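Local coordinates for protein glycerol dehydratase (Clostridium butyricum, PDB 1R9D) that probably acts as a B12-independent, glycyl-radical lyase that removes water from glycerol, at residues H57-I62 / I216-R221; E183-L188 / S207-C212. All coordinates share one frame; numbering follows the deposited sequence.

Interaction 1: H57-I62 / I216-R221; sequences HILENI and ITYVNR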
loop_
_atom_site.group_PDB
_atom_site.type_symbol
_atom_site.label_atom_id
_atom_site.label_comp_id
_atom_site.label_asym_id
_atom_site.label_seq_id
_atom_site.Cartn_x
_atom_site.Cartn_y
_atom_site.Cartn_z
ATOM N N HIS A 57 -7.203 11.255 18.586
ATOM C CA HIS A 57 -7.528 10.586 19.846
ATOM C C HIS A 57 -6.496 10.882 20.934
ATOM O O HIS A 57 -6.834 11.012 22.114
ATOM C CB HIS A 57 -7.624 9.078 19.628
ATOM C CG HIS A 57 -8.259 8.343 20.767
ATOM N ND1 HIS A 57 -9.538 8.615 21.204
ATOM C CD2 HIS A 57 -7.800 7.337 21.547
ATOM C CE1 HIS A 57 -9.840 7.806 22.204
ATOM N NE2 HIS A 57 -8.804 7.020 22.432
ATOM N N ILE A 58 -5.232 10.973 20.531
ATOM C CA ILE A 58 -4.158 11.271 21.471
ATOM C C ILE A 58 -4.285 12.709 21.975
ATOM O O ILE A 58 -4.311 12.956 23.184
ATOM C CB ILE A 58 -2.775 11.093 20.798
ATOM C CG1 ILE A 58 -2.534 9.615 20.496
ATOM C CG2 ILE A 58 -1.682 11.662 21.687
ATOM C CD1 ILE A 58 -1.307 9.352 19.643
ATOM N N LEU A 59 -4.380 13.655 21.046
ATOM C CA LEU A 59 -4.484 15.064 21.404
ATOM C C LEU A 59 -5.708 15.419 22.241
ATOM O O LEU A 59 -5.661 16.351 23.045
ATOM C CB LEU A 59 -4.464 15.935 20.148
ATOM C CG LEU A 59 -3.127 15.994 19.401
ATOM C CD1 LEU A 59 -3.237 16.960 18.238
ATOM C CD2 LEU A 59 -2.030 16.441 20.349
ATOM N N GLU A 60 -6.801 14.686 22.058
ATOM C CA GLU A 60 -8.011 14.970 22.821
ATOM C C GLU A 60 -7.989 14.378 24.227
ATOM O O GLU A 60 -8.660 14.892 25.120
ATOM C CB GLU A 60 -9.252 14.446 22.080
ATOM C CG GLU A 60 -9.485 15.069 20.709
ATOM C CD GLU A 60 -10.716 14.514 20.006
ATOM O OE1 GLU A 60 -10.934 13.283 20.056
ATOM O OE2 GLU A 60 -11.459 15.306 19.390
ATOM N N ASN A 61 -7.201 13.327 24.436
ATOM C CA ASN A 61 -7.174 12.658 25.735
ATOM C C ASN A 61 -5.861 12.578 26.516
ATOM O O ASN A 61 -5.856 12.150 27.670
ATOM C CB ASN A 61 -7.732 11.247 25.560
ATOM C CG ASN A 61 -9.144 11.252 25.005
ATOM O OD1 ASN A 61 -10.096 11.570 25.716
ATOM N ND2 ASN A 61 -9.283 10.921 23.725
ATOM N N ILE A 62 -4.753 12.976 25.901
ATOM C CA ILE A 62 -3.457 12.924 26.581
ATOM C C ILE A 62 -3.439 13.931 27.737
ATOM O O ILE A 62 -3.966 15.036 27.615
ATOM C CB ILE A 62 -2.303 13.260 25.595
ATOM C CG1 ILE A 62 -0.943 12.929 26.220
ATOM C CG2 ILE A 62 -2.359 14.722 25.217
ATOM C CD1 ILE A 62 -0.613 11.447 26.263
ATOM N N ILE A 216 -5.901 22.263 16.886
ATOM C CA ILE A 216 -6.690 23.381 17.394
ATOM C C ILE A 216 -7.335 22.998 18.726
ATOM O O ILE A 216 -7.345 23.789 19.671
ATOM C CB ILE A 216 -7.781 23.792 16.377
ATOM C CG1 ILE A 216 -7.117 24.376 15.125
ATOM C CG2 ILE A 216 -8.731 24.810 16.996
ATOM C CD1 ILE A 216 -8.086 24.742 14.016
ATOM N N THR A 217 -7.853 21.776 18.797
ATOM C CA THR A 217 -8.483 21.271 20.013
ATOM C C THR A 217 -7.464 21.198 21.147
ATOM O O THR A 217 -7.758 21.563 22.291
ATOM C CB THR A 217 -9.065 19.855 19.791
ATOM O OG1 THR A 217 -10.071 19.906 18.772
ATOM C CG2 THR A 217 -9.676 19.314 21.078
ATOM N N TYR A 218 -6.265 20.724 20.819
ATOM C CA TYR A 218 -5.189 20.586 21.795
ATOM C C TYR A 218 -4.850 21.922 22.446
ATOM O O TYR A 218 -4.753 22.016 23.670
ATOM C CB TYR A 218 -3.935 20.015 21.120
ATOM C CG TYR A 218 -2.827 19.655 22.083
ATOM C CD1 TYR A 218 -2.998 18.637 23.022
ATOM C CD2 TYR A 218 -1.607 20.337 22.061
ATOM C CE1 TYR A 218 -1.986 18.306 23.917
ATOM C CE2 TYR A 218 -0.588 20.015 22.955
ATOM C CZ TYR A 218 -0.785 18.999 23.880
ATOM O OH TYR A 218 0.210 18.686 24.781
ATOM N N VAL A 219 -4.674 22.952 21.624
ATOM C CA VAL A 219 -4.337 24.279 22.126
ATOM C C VAL A 219 -5.453 24.830 23.014
ATOM O O VAL A 219 -5.191 25.477 24.030
ATOM C CB VAL A 219 -4.076 25.254 20.965
ATOM C CG1 VAL A 219 -3.747 26.634 21.503
ATOM C CG2 VAL A 219 -2.924 24.735 20.105
ATOM N N ASN A 220 -6.697 24.568 22.631
ATOM C CA ASN A 220 -7.839 25.037 23.409
ATOM C C ASN A 220 -7.907 24.389 24.786
ATOM O O ASN A 220 -8.438 24.981 25.725
ATOM C CB ASN A 220 -9.135 24.793 22.635
ATOM C CG ASN A 220 -9.403 25.877 21.614
ATOM O OD1 ASN A 220 -10.001 25.630 20.562
ATOM N ND2 ASN A 220 -8.970 27.096 21.922
ATOM N N ARG A 221 -7.373 23.179 24.911
ATOM C CA ARG A 221 -7.369 22.497 26.198
ATOM C C ARG A 221 -6.451 23.240 27.167
ATOM O O ARG A 221 -6.712 23.275 28.372
ATOM C CB ARG A 221 -6.901 21.048 26.045
ATOM C CG ARG A 221 -7.885 20.152 25.298
ATOM C CD ARG A 221 -7.387 18.717 25.243
ATOM N NE ARG A 221 -7.263 18.134 26.575
ATOM C CZ ARG A 221 -6.492 17.091 26.867
ATOM N NH1 ARG A 221 -5.767 16.511 25.917
ATOM N NH2 ARG A 221 -6.434 16.632 28.110
HETATM O O HOH W 1 -10.337 17.650 17.119
#

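Interaction 2: E183-L188 / S207-C212; sequences EAKEQL and SVIISC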
loop_
_atom_site.group_PDB
_atom_site.type_symbol
_atom_site.label_atom_id
_atom_site.label_comp_id
_atom_site.label_asym_id
_atom_site.label_seq_id
_atom_site.Cartn_x
_atom_site.Cartn_y
_atom_site.Cartn_z
ATOM N N GLU A 183 -6.138 25.586 3.119
ATOM C CA GLU A 183 -5.358 25.269 1.928
ATOM C C GLU A 183 -5.676 23.837 1.508
ATOM O O GLU A 183 -5.750 23.531 0.317
ATOM C CB GLU A 183 -3.860 25.415 2.199
ATOM C CG GLU A 183 -2.991 24.922 1.051
ATOM C CD GLU A 183 -1.563 25.422 1.134
ATOM O OE1 GLU A 183 -0.972 25.360 2.231
ATOM O OE2 GLU A 183 -1.030 25.871 0.094
ATOM N N ALA A 184 -5.865 22.964 2.493
ATOM C CA ALA A 184 -6.200 21.571 2.221
ATOM C C ALA A 184 -7.592 21.501 1.584
ATOM O O ALA A 184 -7.817 20.743 0.637
ATOM C CB ALA A 184 -6.173 20.759 3.509
ATOM N N LYS A 185 -8.526 22.295 2.103
ATOM C CA LYS A 185 -9.884 22.308 1.560
ATOM C C LYS A 185 -9.913 22.868 0.141
ATOM O O LYS A 185 -10.675 22.392 -0.699
ATOM C CB LYS A 185 -10.820 23.115 2.465
ATOM C CG LYS A 185 -11.190 22.399 3.757
ATOM C CD LYS A 185 -12.168 23.214 4.587
ATOM C CE LYS A 185 -12.598 22.459 5.836
ATOM N NZ LYS A 185 -13.516 23.270 6.689
ATOM N N GLU A 186 -9.084 23.874 -0.129
ATOM C CA GLU A 186 -9.026 24.463 -1.462
ATOM C C GLU A 186 -8.470 23.458 -2.465
ATOM O O GLU A 186 -8.935 23.387 -3.602
ATOM C CB GLU A 186 -8.150 25.718 -1.471
ATOM C CG GLU A 186 -8.634 26.829 -0.550
ATOM C CD GLU A 186 -7.753 28.067 -0.610
ATOM O OE1 GLU A 186 -6.511 27.914 -0.646
ATOM O OE2 GLU A 186 -8.300 29.194 -0.606
ATOM N N GLN A 187 -7.474 22.681 -2.042
ATOM C CA GLN A 187 -6.863 21.686 -2.922
ATOM C C GLN A 187 -7.877 20.589 -3.219
ATOM O O GLN A 187 -7.935 20.054 -4.328
ATOM C CB GLN A 187 -5.619 21.084 -2.261
ATOM C CG GLN A 187 -4.791 20.187 -3.174
ATOM C CD GLN A 187 -4.216 20.932 -4.366
ATOM O OE1 GLN A 187 -3.515 21.927 -4.209
ATOM N NE2 GLN A 187 -4.510 20.449 -5.567
ATOM N N LEU A 188 -8.679 20.266 -2.213
ATOM C CA LEU A 188 -9.714 19.252 -2.333
ATOM C C LEU A 188 -10.680 19.666 -3.451
ATOM O O LEU A 188 -11.145 18.831 -4.232
ATOM C CB LEU A 188 -10.445 19.135 -0.992
ATOM C CG LEU A 188 -10.793 17.764 -0.405
ATOM C CD1 LEU A 188 -9.690 16.759 -0.670
ATOM C CD2 LEU A 188 -11.023 17.925 1.096
ATOM N N SER A 207 -7.107 13.790 5.848
ATOM C CA SER A 207 -6.337 13.383 7.018
ATOM C C SER A 207 -5.582 14.591 7.559
ATOM O O SER A 207 -5.368 14.715 8.763
ATOM C CB SER A 207 -5.358 12.265 6.660
ATOM O OG SER A 207 -6.044 11.060 6.382
ATOM N N VAL A 208 -5.169 15.478 6.659
ATOM C CA VAL A 208 -4.473 16.695 7.060
ATOM C C VAL A 208 -5.452 17.579 7.835
ATOM O O VAL A 208 -5.097 18.189 8.841
ATOM C CB VAL A 208 -3.973 17.491 5.835
ATOM C CG1 VAL A 208 -3.569 18.900 6.252
ATOM C CG2 VAL A 208 -2.789 16.770 5.194
ATOM N N ILE A 209 -6.688 17.646 7.347
ATOM C CA ILE A 209 -7.718 18.462 7.982
ATOM C C ILE A 209 -8.037 17.960 9.387
ATOM O O ILE A 209 -8.094 18.749 10.335
ATOM C CB ILE A 209 -8.999 18.487 7.117
ATOM C CG1 ILE A 209 -8.693 19.190 5.790
ATOM C CG2 ILE A 209 -10.127 19.204 7.860
ATOM C CD1 ILE A 209 -9.826 19.167 4.787
ATOM N N ILE A 210 -8.237 16.654 9.517
ATOM C CA ILE A 210 -8.528 16.046 10.809
ATOM C C ILE A 210 -7.381 16.323 11.781
ATOM O O ILE A 210 -7.603 16.669 12.947
ATOM C CB ILE A 210 -8.714 14.518 10.666
ATOM C CG1 ILE A 210 -10.001 14.226 9.885
ATOM C CG2 ILE A 210 -8.750 13.856 12.042
ATOM C CD1 ILE A 210 -10.166 12.776 9.483
ATOM N N SER A 211 -6.151 16.180 11.292
ATOM C CA SER A 211 -4.969 16.395 12.120
ATOM C C SER A 211 -4.839 17.828 12.621
ATOM O O SER A 211 -4.547 18.060 13.799
ATOM C CB SER A 211 -3.705 16.005 11.344
ATOM O OG SER A 211 -3.719 14.626 11.028
ATOM N N CYS A 212 -5.046 18.790 11.730
ATOM C CA CYS A 212 -4.948 20.192 12.110
ATOM C C CYS A 212 -6.100 20.612 13.022
ATOM O O CYS A 212 -5.935 21.477 13.887
ATOM C CB CYS A 212 -4.895 21.076 10.863
ATOM S SG CYS A 212 -3.298 20.970 9.982
#

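Interaction 1: H57-I62 / I216-R221
R221 reaches across from helix 197-230 to the C-terminal end of helix 47-61, where its guanidinium meets the carbonyl oxygens of L59 and I62. From CB, which points toward the other helix, the chain runs to CD, which lies 3.7 Å from L59 O. A bend at chi3 (62°) then sets NE, whose nearest atom across the contact is E60 O. CZ lies closest to I62 O, with E60 O over the guanidinium face, offset toward its rim. That oxygen is not hydrogen-bonded to NH1, because the angle is poor. At the tip, R221 NH1 donates to L59 O at 2.9 Å, approaching from above the carbonyl plane, and to I62 O, also at 2.9 Å, on an in-plane lone pair. R221 NH2 adds a second bond to I62 O at 3.0 Å, so two nitrogens grip one oxygen end-on. The two segments are nearly parallel (11° between axes, 8.8 Å at closest approach) within the helical periphery of a pyruvate formate lyase-like fold. I62, the first residue to leave helical geometry, presents its carbonyl just beyond the last turn; the positive guanidinium would be expected to suit this helix end electrostatically. Beside it, the Y218 ring takes L59 CD2 over one face, a CH-pi contact 3.9 Å from the ring centroid and 25° off the normal. I62 CG2 comes to the ring edge, 3.8 Å from Y218 CE1. I276 of helix 260-277 touches both L59 and Y218, whose OH is hydrogen-bonded to Y222. One water lies 2.8 Å from T217 OG1, which is also hydrogen-bonded to E213 O.

Interaction 2: E183-L188 / S207-C212
I209 of helix 197-230 pushes its side chain against A184, K185 and L188 of helix 169-190. Its CG1 lies anti to the carbonyl carbon (chi1 -65°), and an extended chi2 carries CD1 on toward helix 169-190. This spreads the contact over two atoms: CG1 sits 3.7 Å from A184 CB, while CD1 lies 3.7 Å from K185 CG and 4.1 Å from L188 CD2. K185 keeps its CG beside the backbone N, and its chain is extended from there; K185 crosses I209 at about a right angle, and its CG, in the aliphatic base of an exposed lysine, rests against CD1. L188 approaches obliquely instead, with a chi1 of -137° that departs from a staggered position. The segments 183-188 and 207-212 run antiparallel, at 161° between their axes, with a closest approach of 9.8 Å; they lie on the two arms of a helical hairpin, closed by a short connection between residues 190 and 197. I181 also touches I209, and with A184, K185 and L188 it gives the i, i+3, i+4, i+7 spacing consistent with a knobs-into-holes arrangement around that isoleucine. The small A184 methyl also meets V208 CG1, more loosely, at 4.2 Å. No hydrogen bond crosses between the segments. Within helix 197-230, S211 OG turns back to donate to S207 O at 2.8 Å; the backbone S211 N reaches the same oxygen from the opposite face of its carbonyl plane. S207 OG is likewise turned back, to K203 O.

In the fold
Helix 197-230 is common to both interactions: residues 207-212 serve interaction 2, and residues 216-221, slightly further along, serve interaction 1. The centres lie 18 Å apart, at 28 and 30 Å from the centre of the chain and on the same side of it. Along the sequence the order is 57-62, 183-188, 207-212, 216-221, which nests the short-range hairpin contact inside the loop closed by the long-range one. Helix 197-230 thus meets its sequence neighbour, helix 169-190, and the much earlier helix 47-61, tying three helices together at the periphery of the pyruvate formate lyase-like region, within one chain.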